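Dye type peroxidase A from Streptomyces lividans is a haem peroxidase of the dye-decolorizing family that probably uses hydrogen peroxide to oxidise dyes and similar compounds. Local coordinates of one contact, PDB 5MJH (chain A, 1.45 Å), residues Tyr220-Arg225 and Ser355-Val360, beside the matching contact of the related Dye-decolorizing peroxidase tfu_3078 from Thermobifida fusca, PDB 5FW4 (chain B, 1.80 Å), residues Tyr276-Arg281 and Ser409-Val414. Both blocks share one frame: the second was fitted to the first on N, CA, C and O of the twelve residues, RMSD 0.22 Å. Numbering follows each deposited sequence.

Structure 1 (5MJH); sequences YVVVRR and SGLFAV.
The Phe358 ring has Val223 CG2 at its edge, near the ring plane, 4.4 Å from CE2. Ring atom CE1 of Tyr220 sits 3.5 Å from Ala359 CB. Ser355 OG stands at the edge of the Arg224 guanidinium, 28° out of its plane, and accepts a 2.9 Å hydrogen bond from NH1; NH2 makes a salt bridge with Asp115. These antiparallel neighbours, 220-225 and 355-360, lie in the buried sheet of the ferredoxin-like DyP fold, and the Arg224 side chain is about 6 Å from the haem. On the Phe358 side, Val221 places CG1 between its backbone N and carbonyl carbon (chi1 69°), bringing it 3.8 Å from Phe358 CB and 3.9 Å from Val360 CG2. Val223 and Gly356 form a hydrogen-bonded pair, with Val223 N 2.8 Å from Gly356 O. Trp127 packs against Val221 and Val223.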
loop_
_atom_site.group_PDB
_atom_site.type_symbol
_atom_site.label_atom_id
_atom_site.label_comp_id
_atom_site.label_asym_id
_atom_site.label_seq_id
_atom_site.Cartn_x
_atom_site.Cartn_y
_atom_site.Cartn_z
ATOM N N TYR A 220 -5.013 16.159 -20.495
ATOM C CA TYR A 220 -3.706 16.467 -19.916
ATOM C C TYR A 220 -3.796 16.193 -18.426
ATOM O O TYR A 220 -4.720 16.617 -17.768
ATOM C CB TYR A 220 -3.276 17.910 -20.206
ATOM C CG TYR A 220 -3.020 18.041 -21.690
ATOM C CD1 TYR A 220 -1.805 17.686 -22.247
ATOM C CD2 TYR A 220 -4.057 18.423 -22.542
ATOM C CE1 TYR A 220 -1.599 17.755 -23.616
ATOM C CE2 TYR A 220 -3.861 18.503 -23.907
ATOM C CZ TYR A 220 -2.637 18.167 -24.428
ATOM O OH TYR A 220 -2.439 18.232 -25.799
ATOM N N VAL A 221 -2.847 15.395 -17.942
ATOM C CA VAL A 221 -2.720 15.099 -16.509
ATOM C C VAL A 221 -1.595 15.896 -15.873
ATOM O O VAL A 221 -0.503 16.026 -16.417
ATOM C CB VAL A 221 -2.540 13.602 -16.261
ATOM C CG1 VAL A 221 -1.190 13.088 -16.750
ATOM C CG2 VAL A 221 -2.746 13.256 -14.789
ATOM N N VAL A 222 -1.883 16.433 -14.702
ATOM C CA VAL A 222 -0.873 17.009 -13.855
ATOM C C VAL A 222 -0.822 16.180 -12.579
ATOM O O VAL A 222 -1.873 15.921 -11.982
ATOM C CB VAL A 222 -1.096 18.488 -13.548
ATOM C CG1 VAL A 222 -0.037 18.949 -12.563
ATOM C CG2 VAL A 222 -1.094 19.306 -14.840
ATOM N N VAL A 223 0.364 15.632 -12.315
ATOM C CA VAL A 223 0.691 14.868 -11.110
ATOM C C VAL A 223 1.494 15.741 -10.189
ATOM O O VAL A 223 2.447 16.366 -10.595
ATOM C CB VAL A 223 1.548 13.632 -11.490
ATOM C CG1 VAL A 223 1.939 12.842 -10.227
ATOM C CG2 VAL A 223 0.758 12.733 -12.384
ATOM N N ARG A 224 1.083 15.790 -8.914
ATOM C CA ARG A 224 1.869 16.487 -7.902
ATOM C C ARG A 224 1.975 15.585 -6.660
ATOM O O ARG A 224 0.952 15.159 -6.079
ATOM C CB ARG A 224 1.208 17.805 -7.511
ATOM C CG ARG A 224 0.900 18.670 -8.746
ATOM C CD ARG A 224 2.138 19.358 -9.316
ATOM N NE ARG A 224 2.600 20.455 -8.460
ATOM C CZ ARG A 224 3.434 21.435 -8.799
ATOM N NH1 ARG A 224 3.974 21.483 -10.018
ATOM N NH2 ARG A 224 3.747 22.377 -7.897
ATOM N N ARG A 225 3.211 15.256 -6.285
ATOM C CA ARG A 225 3.432 14.598 -5.019
ATOM C C ARG A 225 3.424 15.689 -3.955
ATOM O O ARG A 225 4.393 16.439 -3.834
ATOM C CB ARG A 225 4.733 13.838 -5.037
ATOM C CG ARG A 225 5.032 13.114 -3.717
ATOM C CD ARG A 225 6.442 12.572 -3.728
ATOM N NE ARG A 225 6.822 11.819 -2.523
ATOM C CZ ARG A 225 6.532 10.527 -2.334
ATOM N NH1 ARG A 225 5.815 9.851 -3.226
ATOM N NH2 ARG A 225 6.921 9.923 -1.188
ATOM N N SER A 355 6.496 16.696 -9.508
ATOM C CA SER A 355 5.506 17.135 -10.441
ATOM C C SER A 355 5.672 16.417 -11.751
ATOM O O SER A 355 6.744 16.024 -12.100
ATOM C CB SER A 355 5.686 18.616 -10.704
ATOM O OG SER A 355 4.706 19.126 -11.598
ATOM N N GLY A 356 4.596 16.292 -12.487
ATOM C CA GLY A 356 4.665 15.774 -13.861
ATOM C C GLY A 356 3.483 16.330 -14.619
ATOM O O GLY A 356 2.399 16.522 -14.052
ATOM N N LEU A 357 3.705 16.585 -15.916
ATOM C CA LEU A 357 2.636 17.015 -16.815
ATOM C C LEU A 357 2.732 16.133 -18.044
ATOM O O LEU A 357 3.802 16.089 -18.668
ATOM C CB LEU A 357 2.786 18.509 -17.133
ATOM C CG LEU A 357 2.093 19.063 -18.390
ATOM C CD1 LEU A 357 0.609 18.836 -18.382
ATOM C CD2 LEU A 357 2.370 20.540 -18.530
ATOM N N PHE A 358 1.686 15.359 -18.321
ATOM C CA PHE A 358 1.726 14.382 -19.419
ATOM C C PHE A 358 0.478 14.514 -20.290
ATOM O O PHE A 358 -0.609 14.854 -19.803
ATOM C CB PHE A 358 1.884 12.941 -18.900
ATOM C CG PHE A 358 3.015 12.766 -17.892
ATOM C CD1 PHE A 358 4.346 12.705 -18.315
ATOM C CD2 PHE A 358 2.765 12.710 -16.509
ATOM C CE1 PHE A 358 5.385 12.561 -17.375
ATOM C CE2 PHE A 358 3.794 12.550 -15.585
ATOM C CZ PHE A 358 5.108 12.492 -16.005
ATOM N N ALA A 359 0.661 14.256 -21.583
ATOM C CA ALA A 359 -0.416 14.187 -22.555
ATOM C C ALA A 359 -0.899 12.742 -22.677
ATOM O O ALA A 359 -0.140 11.878 -23.092
ATOM C CB ALA A 359 0.103 14.704 -23.905
ATOM N N VAL A 360 -2.155 12.506 -22.343
ATOM C CA VAL A 360 -2.794 11.199 -22.276
ATOM C C VAL A 360 -3.766 11.121 -23.450
ATOM O O VAL A 360 -4.788 11.763 -23.436
ATOM C CB VAL A 360 -3.500 11.022 -20.901
ATOM C CG1 VAL A 360 -4.289 9.721 -20.851
ATOM C CG2 VAL A 360 -2.435 11.081 -19.801
#

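Structure 2 (5FW4); sequences YLVVRR and SALFAV.
Val279 CG1 lies at the edge of the Phe412 ring, near its plane and 4.1 Å from CE2. The Tyr276 ring brings CE1 to 3.6 Å from Ala413 CB. At the edge of the Arg280 guanidinium, 23° out of plane, Ser409 OG receives a hydrogen bond of 2.9 Å from NH1, while NH2 holds Asp173 in a salt bridge; the arginine side chain is about 6 Å from the haem. Leu277 has CG anti to its backbone N (chi1 172°), and its branch CD2 ends 4.4 Å from Phe412 CD2, with CB 4.5 Å from Val414 CG2. Val279 and Ala410 form a hydrogen-bonded pair, Val279 N lying 2.8 Å from Ala410 O. On the Phe412 side of the sheet the Ala410 methyl meets Val279 CG1 at 3.7 Å. Met185 packs against Leu277 and Phe412.

Comparison
The sharpest difference is the methyl group of Ala410(B), which has no counterpart at Gly356(A). It adds two contacts present in structure 2 alone: Ala410(B) CB lies 3.7 Å from Val279(B) CG1 and 3.5 Å from Phe412(B) CE2, so the methyl touches both the valine across the strand pair and the ring on its own strand. The CA atoms of the two strands coincide within the error. The hydrogen bonds from Val223(A) N to Gly356(A) O and from Val279(B) N to Ala410(B) O are both present, and so is the bond from Arg224(A) NH1 to Ser355(A) OG, matched by Arg280(B) and Ser409(B).

The valine facing this position is modelled in a different rotamer, chi1 being 178° in Val223(A) and 49° in Val279(B), yet it still touches Phe358(A) or Phe412(B).

At the next hydrogen-bonded pair, Val221(A) is exchanged for Leu277(B). The CB atoms coincide, and CG2 of Val221(A) falls near CG of Leu277(B), 0.9 Å apart after superposition. Contact from CB to Val360(A) or Val414(B) is kept. What differs is the branching: CG1 of Val221(A) has no equivalent in the leucine, whereas CD2 of Leu277(B) extends to a place that no atom of the valine occupies.

Structure 2 (5FW4)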
loop_
_atom_site.group_PDB
_atom_site.type_symbol
_atom_site.label_atom_id
_atom_site.label_comp_id
_atom_site.label_asym_id
_atom_site.label_seq_id
_atom_site.Cartn_x
_atom_site.Cartn_y
_atom_site.Cartn_z
ATOM N N TYR B 276 -4.986 16.110 -20.453
ATOM C CA TYR B 276 -3.703 16.387 -19.836
ATOM C C TYR B 276 -3.784 16.136 -18.328
ATOM O O TYR B 276 -4.717 16.613 -17.642
ATOM C CB TYR B 276 -3.264 17.806 -20.104
ATOM C CG TYR B 276 -2.916 18.062 -21.550
ATOM C CD1 TYR B 276 -1.632 17.804 -22.032
ATOM C CD2 TYR B 276 -3.870 18.528 -22.446
ATOM C CE1 TYR B 276 -1.313 18.009 -23.358
ATOM C CE2 TYR B 276 -3.554 18.750 -23.781
ATOM C CZ TYR B 276 -2.269 18.488 -24.233
ATOM O OH TYR B 276 -1.938 18.709 -25.564
ATOM N N LEU B 277 -2.806 15.381 -17.849
ATOM C CA LEU B 277 -2.640 15.014 -16.455
ATOM C C LEU B 277 -1.529 15.834 -15.818
ATOM O O LEU B 277 -0.372 15.794 -16.264
ATOM C CB LEU B 277 -2.279 13.514 -16.330
ATOM C CG LEU B 277 -1.887 13.027 -14.926
ATOM C CD1 LEU B 277 -3.049 13.084 -13.970
ATOM C CD2 LEU B 277 -1.332 11.603 -14.973
ATOM N N VAL B 278 -1.878 16.606 -14.779
ATOM C CA VAL B 278 -0.876 17.147 -13.910
ATOM C C VAL B 278 -0.830 16.274 -12.674
ATOM O O VAL B 278 -1.861 16.091 -11.985
ATOM C CB VAL B 278 -1.145 18.613 -13.502
ATOM C CG1 VAL B 278 -0.106 19.058 -12.498
ATOM C CG2 VAL B 278 -1.141 19.518 -14.726
ATOM N N VAL B 279 0.358 15.736 -12.384
ATOM C CA VAL B 279 0.551 14.977 -11.159
ATOM C C VAL B 279 1.461 15.739 -10.232
ATOM O O VAL B 279 2.502 16.276 -10.637
ATOM C CB VAL B 279 1.032 13.521 -11.392
ATOM C CG1 VAL B 279 2.196 13.465 -12.328
ATOM C CG2 VAL B 279 1.390 12.838 -10.084
ATOM N N ARG B 280 1.060 15.793 -8.969
ATOM C CA ARG B 280 1.887 16.415 -7.956
ATOM C C ARG B 280 1.960 15.477 -6.755
ATOM O O ARG B 280 0.928 14.961 -6.288
ATOM C CB ARG B 280 1.284 17.791 -7.560
ATOM C CG ARG B 280 1.051 18.765 -8.706
ATOM C CD ARG B 280 2.343 19.430 -9.194
ATOM N NE ARG B 280 2.699 20.561 -8.324
ATOM C CZ ARG B 280 3.517 21.561 -8.624
ATOM N NH1 ARG B 280 4.115 21.639 -9.800
ATOM N NH2 ARG B 280 3.702 22.533 -7.724
ATOM N N ARG B 281 3.163 15.234 -6.275
ATOM C CA ARG B 281 3.358 14.517 -5.038
ATOM C C ARG B 281 3.362 15.593 -3.946
ATOM O O ARG B 281 4.264 16.394 -3.891
ATOM C CB ARG B 281 4.677 13.780 -5.024
ATOM C CG ARG B 281 4.903 12.950 -3.778
ATOM C CD ARG B 281 6.305 12.427 -3.767
ATOM N NE ARG B 281 6.679 11.738 -2.535
ATOM C CZ ARG B 281 7.375 10.619 -2.486
ATOM N NH1 ARG B 281 7.749 10.015 -3.609
ATOM N NH2 ARG B 281 7.676 10.079 -1.315
ATOM N N SER B 409 6.416 16.665 -9.380
ATOM C CA SER B 409 5.552 17.248 -10.380
ATOM C C SER B 409 5.811 16.673 -11.767
ATOM O O SER B 409 6.964 16.459 -12.149
ATOM C CB SER B 409 5.752 18.752 -10.454
ATOM O OG SER B 409 4.841 19.346 -11.377
ATOM N N ALA B 410 4.734 16.504 -12.524
ATOM C CA ALA B 410 4.844 16.146 -13.940
ATOM C C ALA B 410 3.560 16.429 -14.700
ATOM O O ALA B 410 2.456 16.401 -14.132
ATOM C CB ALA B 410 5.207 14.678 -14.062
ATOM N N LEU B 411 3.730 16.746 -15.973
ATOM C CA LEU B 411 2.639 16.931 -16.910
ATOM C C LEU B 411 2.722 15.816 -17.959
ATOM O O LEU B 411 3.756 15.658 -18.576
ATOM C CB LEU B 411 2.814 18.261 -17.626
ATOM C CG LEU B 411 1.882 18.616 -18.804
ATOM C CD1 LEU B 411 0.395 18.562 -18.473
ATOM C CD2 LEU B 411 2.203 20.010 -19.296
ATOM N N PHE B 412 1.634 15.086 -18.165
ATOM C CA PHE B 412 1.555 14.127 -19.273
ATOM C C PHE B 412 0.378 14.373 -20.185
ATOM O O PHE B 412 -0.730 14.670 -19.731
ATOM C CB PHE B 412 1.530 12.711 -18.728
ATOM C CG PHE B 412 2.733 12.365 -17.930
ATOM C CD1 PHE B 412 3.940 12.073 -18.567
ATOM C CD2 PHE B 412 2.675 12.307 -16.555
ATOM C CE1 PHE B 412 5.065 11.735 -17.833
ATOM C CE2 PHE B 412 3.801 11.967 -15.819
ATOM C CZ PHE B 412 4.993 11.669 -16.463
ATOM N N ALA B 413 0.623 14.235 -21.482
ATOM C CA ALA B 413 -0.429 14.243 -22.471
ATOM C C ALA B 413 -0.919 12.828 -22.574
ATOM O O ALA B 413 -0.103 11.917 -22.753
ATOM C CB ALA B 413 0.110 14.740 -23.828
ATOM N N VAL B 414 -2.230 12.634 -22.439
ATOM C CA VAL B 414 -2.837 11.314 -22.468
ATOM C C VAL B 414 -3.743 11.298 -23.692
ATOM O O VAL B 414 -4.846 11.874 -23.676
ATOM C CB VAL B 414 -3.585 11.037 -21.142
ATOM C CG1 VAL B 414 -4.448 9.794 -21.217
ATOM C CG2 VAL B 414 -2.579 10.962 -19.979
#